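Local coordinates for protein putative translation initiation inhibitor (PDB 3GTZ) that is of unknown function but belongs to the RutC (YjgF-like) family and may inhibit translation initiation, at residues Thr23-Asp34 against Lys105-Val116. Numbering follows the deposited sequence.
Sequences TLWYTGVPENLD and KYKVEIKIVAAV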
loop_
_atom_site.group_PDB
_atom_site.type_symbol
_atom_site.label_atom_id
_atom_site.label_comp_id
_atom_site.label_asym_id
_atom_site.label_seq_id
_atom_site.Cartn_x
_atom_site.Cartn_y
_atom_site.Cartn_z
ATOM N N THR A 23 4.324 10.153 11.465
ATOM C CA THR A 23 3.793 8.952 10.861
ATOM C C THR A 23 4.899 7.928 10.805
ATOM O O THR A 23 6.048 8.265 10.676
ATOM C CB THR A 23 3.284 9.242 9.464
ATOM O OG1 THR A 23 2.488 10.443 9.489
ATOM C CG2 THR A 23 2.476 8.095 8.925
ATOM N N LEU A 24 4.536 6.670 10.942
ATOM C CA LEU A 24 5.480 5.582 11.109
ATOM C C LEU A 24 5.029 4.493 10.159
ATOM O O LEU A 24 3.824 4.175 10.083
ATOM C CB LEU A 24 5.440 5.061 12.550
ATOM C CG LEU A 24 6.321 3.834 12.878
ATOM C CD1 LEU A 24 6.698 3.736 14.407
ATOM C CD2 LEU A 24 5.654 2.551 12.401
ATOM N N TRP A 25 5.989 3.938 9.428
ATOM C CA TRP A 25 5.735 2.891 8.445
ATOM C C TRP A 25 6.583 1.696 8.841
ATOM O O TRP A 25 7.747 1.864 9.283
ATOM C CB TRP A 25 6.212 3.325 7.094
ATOM C CG TRP A 25 5.374 4.284 6.359
ATOM C CD1 TRP A 25 4.466 3.989 5.368
ATOM C CD2 TRP A 25 5.422 5.705 6.445
ATOM N NE1 TRP A 25 3.907 5.136 4.878
ATOM C CE2 TRP A 25 4.481 6.210 5.510
ATOM C CE3 TRP A 25 6.148 6.599 7.223
ATOM C CZ2 TRP A 25 4.255 7.584 5.331
ATOM C CZ3 TRP A 25 5.901 7.993 7.068
ATOM C CH2 TRP A 25 4.977 8.460 6.126
ATOM N N TYR A 26 6.026 0.504 8.635
ATOM C CA TYR A 26 6.658 -0.743 9.054
ATOM C C TYR A 26 5.979 -1.905 8.402
ATOM O O TYR A 26 4.793 -1.863 8.192
ATOM C CB TYR A 26 6.485 -0.900 10.564
ATOM C CG TYR A 26 6.970 -2.211 11.132
ATOM C CD1 TYR A 26 8.338 -2.485 11.210
ATOM C CD2 TYR A 26 6.079 -3.164 11.610
ATOM C CE1 TYR A 26 8.810 -3.677 11.741
ATOM C CE2 TYR A 26 6.540 -4.388 12.127
ATOM C CZ TYR A 26 7.910 -4.625 12.208
ATOM O OH TYR A 26 8.399 -5.811 12.758
ATOM N N THR A 27 6.729 -2.972 8.164
ATOM C CA THR A 27 6.207 -4.198 7.612
ATOM C C THR A 27 6.622 -5.343 8.520
ATOM O O THR A 27 7.794 -5.570 8.719
ATOM C CB THR A 27 6.747 -4.441 6.170
ATOM O OG1 THR A 27 5.973 -3.672 5.226
ATOM C CG2 THR A 27 6.654 -5.945 5.795
ATOM N N GLY A 28 5.672 -6.085 9.063
ATOM C CA GLY A 28 6.033 -7.173 9.935
ATOM C C GLY A 28 6.076 -8.455 9.148
ATOM O O GLY A 28 5.201 -8.721 8.332
ATOM N N VAL A 29 7.120 -9.235 9.387
ATOM C CA VAL A 29 7.274 -10.525 8.772
ATOM C C VAL A 29 7.511 -11.563 9.863
ATOM O O VAL A 29 7.999 -11.222 10.950
ATOM C CB VAL A 29 8.430 -10.513 7.741
ATOM C CG1 VAL A 29 8.336 -9.274 6.865
ATOM C CG2 VAL A 29 9.769 -10.544 8.443
ATOM N N PRO A 30 7.139 -12.828 9.600
ATOM C CA PRO A 30 7.255 -13.858 10.640
ATOM C C PRO A 30 8.688 -14.208 11.112
ATOM O O PRO A 30 9.655 -14.064 10.365
ATOM C CB PRO A 30 6.566 -15.064 9.999
ATOM C CG PRO A 30 5.748 -14.502 8.888
ATOM C CD PRO A 30 6.537 -13.373 8.379
ATOM N N GLU A 31 8.800 -14.648 12.369
ATOM C CA GLU A 31 10.082 -15.093 12.927
ATOM C C GLU A 31 10.250 -16.611 12.793
ATOM O O GLU A 31 11.277 -17.077 12.336
ATOM C CB GLU A 31 10.215 -14.670 14.392
ATOM C CG GLU A 31 10.928 -13.314 14.578
ATOM C CD GLU A 31 10.658 -12.649 15.958
ATOM O OE1 GLU A 31 9.913 -13.248 16.788
ATOM O OE2 GLU A 31 11.191 -11.523 16.186
ATOM N N ASN A 32 9.232 -17.371 13.194
ATOM C CA ASN A 32 9.268 -18.834 13.148
ATOM C C ASN A 32 8.724 -19.322 11.815
ATOM O O ASN A 32 7.521 -19.290 11.568
ATOM C CB ASN A 32 8.450 -19.409 14.313
ATOM C CG ASN A 32 8.684 -20.932 14.551
ATOM O OD1 ASN A 32 9.444 -21.623 13.832
ATOM N ND2 ASN A 32 8.015 -21.448 15.594
ATOM N N LEU A 33 9.626 -19.786 10.965
ATOM C CA LEU A 33 9.290 -20.142 9.592
ATOM C C LEU A 33 8.506 -21.441 9.501
ATOM O O LEU A 33 7.710 -21.611 8.563
ATOM C CB LEU A 33 10.554 -20.204 8.709
ATOM C CG LEU A 33 11.370 -18.913 8.486
ATOM C CD1 LEU A 33 12.662 -19.213 7.653
ATOM C CD2 LEU A 33 10.535 -17.766 7.863
ATOM N N ASP A 34 8.695 -22.337 10.467
ATOM C CA ASP A 34 7.909 -23.591 10.529
ATOM C C ASP A 34 6.545 -23.466 11.263
ATOM O O ASP A 34 5.741 -24.405 11.283
ATOM C CB ASP A 34 8.758 -24.695 11.168
ATOM C CG ASP A 34 10.115 -24.850 10.476
ATOM O OD1 ASP A 34 10.151 -24.871 9.202
ATOM O OD2 ASP A 34 11.141 -24.932 11.204
ATOM N N LYS A 105 8.105 -20.097 3.174
ATOM C CA LYS A 105 7.679 -20.464 4.514
ATOM C C LYS A 105 6.806 -19.393 5.219
ATOM O O LYS A 105 6.334 -19.638 6.349
ATOM C CB LYS A 105 8.919 -20.696 5.379
ATOM C CG LYS A 105 9.153 -22.127 5.784
ATOM C CD LYS A 105 10.208 -22.833 4.960
ATOM C CE LYS A 105 10.585 -24.178 5.624
ATOM N NZ LYS A 105 11.067 -23.985 7.049
ATOM N N TYR A 106 6.622 -18.212 4.604
ATOM C CA TYR A 106 5.811 -17.143 5.209
ATOM C C TYR A 106 4.358 -17.390 4.920
ATOM O O TYR A 106 3.973 -17.425 3.753
ATOM C CB TYR A 106 6.122 -15.763 4.613
ATOM C CG TYR A 106 7.443 -15.124 4.959
ATOM C CD1 TYR A 106 8.229 -15.576 6.015
ATOM C CD2 TYR A 106 7.895 -14.031 4.224
ATOM C CE1 TYR A 106 9.454 -14.961 6.313
ATOM C CE2 TYR A 106 9.113 -13.412 4.508
ATOM C CZ TYR A 106 9.885 -13.874 5.552
ATOM O OH TYR A 106 11.081 -13.253 5.847
ATOM N N LYS A 107 3.524 -17.516 5.947
ATOM C CA LYS A 107 2.091 -17.667 5.671
ATOM C C LYS A 107 1.448 -16.269 5.637
ATOM O O LYS A 107 0.417 -16.067 5.025
ATOM C CB LYS A 107 1.361 -18.634 6.649
ATOM C CG LYS A 107 2.189 -19.779 7.285
ATOM C CD LYS A 107 2.708 -20.814 6.354
ATOM C CE LYS A 107 3.423 -21.992 7.102
ATOM N NZ LYS A 107 4.897 -21.841 7.527
ATOM N N VAL A 108 2.094 -15.299 6.269
ATOM C CA VAL A 108 1.512 -13.965 6.468
ATOM C C VAL A 108 2.609 -12.897 6.472
ATOM O O VAL A 108 3.771 -13.181 6.775
ATOM C CB VAL A 108 0.706 -13.906 7.776
ATOM C CG1 VAL A 108 1.570 -14.301 8.946
ATOM C CG2 VAL A 108 0.146 -12.552 7.996
ATOM N N GLU A 109 2.218 -11.677 6.118
ATOM C CA GLU A 109 3.061 -10.500 6.235
ATOM C C GLU A 109 2.116 -9.305 6.476
ATOM O O GLU A 109 0.955 -9.336 6.039
ATOM C CB GLU A 109 3.823 -10.383 4.938
ATOM C CG GLU A 109 4.843 -9.329 4.804
ATOM C CD GLU A 109 5.714 -9.584 3.557
ATOM O OE1 GLU A 109 5.874 -8.642 2.735
ATOM O OE2 GLU A 109 6.188 -10.741 3.386
ATOM N N ILE A 110 2.556 -8.284 7.201
ATOM C CA ILE A 110 1.610 -7.236 7.633
ATOM C C ILE A 110 2.213 -5.830 7.569
ATOM O O ILE A 110 3.154 -5.527 8.294
ATOM C CB ILE A 110 1.110 -7.482 9.080
ATOM C CG1 ILE A 110 0.471 -8.878 9.237
ATOM C CG2 ILE A 110 0.114 -6.416 9.460
ATOM C CD1 ILE A 110 -0.021 -9.191 10.650
ATOM N N LYS A 111 1.687 -4.976 6.706
ATOM C CA LYS A 111 2.212 -3.630 6.605
ATOM C C LYS A 111 1.292 -2.689 7.374
ATOM O O LYS A 111 0.070 -2.797 7.342
ATOM C CB LYS A 111 2.470 -3.236 5.113
ATOM C CG LYS A 111 1.708 -2.086 4.565
ATOM C CD LYS A 111 2.120 -1.723 3.089
ATOM C CE LYS A 111 2.133 -0.156 2.856
ATOM N NZ LYS A 111 0.922 0.655 3.420
ATOM N N ILE A 112 1.918 -1.742 8.030
ATOM C CA ILE A 112 1.331 -0.897 9.073
ATOM C C ILE A 112 1.743 0.531 8.794
ATOM O O ILE A 112 2.915 0.781 8.544
ATOM C CB ILE A 112 1.925 -1.377 10.405
ATOM C CG1 ILE A 112 1.189 -2.642 10.833
ATOM C CG2 ILE A 112 1.967 -0.339 11.468
ATOM C CD1 ILE A 112 -0.261 -2.538 10.739
ATOM N N VAL A 113 0.778 1.441 8.743
ATOM C CA VAL A 113 1.040 2.872 8.906
ATOM C C VAL A 113 0.397 3.278 10.229
ATOM O O VAL A 113 -0.736 2.924 10.459
ATOM C CB VAL A 113 0.377 3.708 7.810
ATOM C CG1 VAL A 113 0.883 5.125 7.850
ATOM C CG2 VAL A 113 0.596 3.095 6.432
ATOM N N ALA A 114 1.123 3.993 11.088
ATOM C CA ALA A 114 0.677 4.369 12.436
ATOM C C ALA A 114 1.020 5.826 12.757
ATOM O O ALA A 114 1.887 6.409 12.092
ATOM C CB ALA A 114 1.354 3.456 13.473
ATOM N N ALA A 115 0.364 6.393 13.783
ATOM C CA ALA A 115 0.666 7.754 14.267
ATOM C C ALA A 115 1.695 7.638 15.369
ATOM O O ALA A 115 1.657 6.695 16.163
ATOM C CB ALA A 115 -0.562 8.446 14.788
ATOM N N VAL A 116 2.624 8.582 15.418
ATOM C CA VAL A 116 3.727 8.496 16.358
ATOM C C VAL A 116 4.048 9.893 16.921
ATOM O O VAL A 116 3.943 10.867 16.181
ATOM C CB VAL A 116 4.963 7.902 15.717
ATOM C CG1 VAL A 116 5.400 8.760 14.572
ATOM C CG2 VAL A 116 6.086 7.836 16.753
#
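With CG anti to the carbonyl carbon and beside the backbone N (chi1 -71°), the Tyr106 ring reaches across to the 23-34 segment, where Pro30 and Leu33 receive it on different sides. Pro30 CD lies over one face in a CH-pi contact, 3.9 Å from the ring centroid, whereas Leu33 CD2 approaches the edge, 3.4 Å from Tyr106 CE1. Val29 adds its CG2 near the phenol oxygen, and the same Pro30 CG and CD also rest against the carbonyl oxygen of Val108, with Val108 CG1 a little farther from CG. Beyond the ring, Lys105 bends at chi2 and chi4 so that its chain runs past Leu33 CB and its NZ forms a salt bridge with Asp34 OD1, met on the syn side, 2.5 Å away and 23° out of the carboxylate plane. Lys107 also curls back, its NZ giving a hydrogen bond to Lys105 O and another to Ala35 O.

Next to these loops, strands 23-28 and 108-115 run antiparallel as the two middle strands of the six-stranded mixed sheet of the YjgF-like fold. Paired backbone hydrogen bonds join Leu24 with Ala114, Tyr26 with Ile112 and Gly28 with Ile110; the straightest runs from Gly28 N to Ile110 O at 2.7 Å. Leu24, Tyr26 and Ile112 share one face, on which helix 37-54 packs against Tyr26. On the other face, Thr23 CG2 meets Val113 CG1 at 3.5 Å, and both methyls lie over the same face of the Trp25 indole, offset toward its rim. Farther along, Thr27 OG1 rests against Lys111 CB and Thr27 CG2 against Glu109 CG. This face is turned to the other chains of the trimer: Trp25 packs on Leu63 of the second subunit, Thr27 on Val93 of that same subunit, and Val113 on Trp25 of the third.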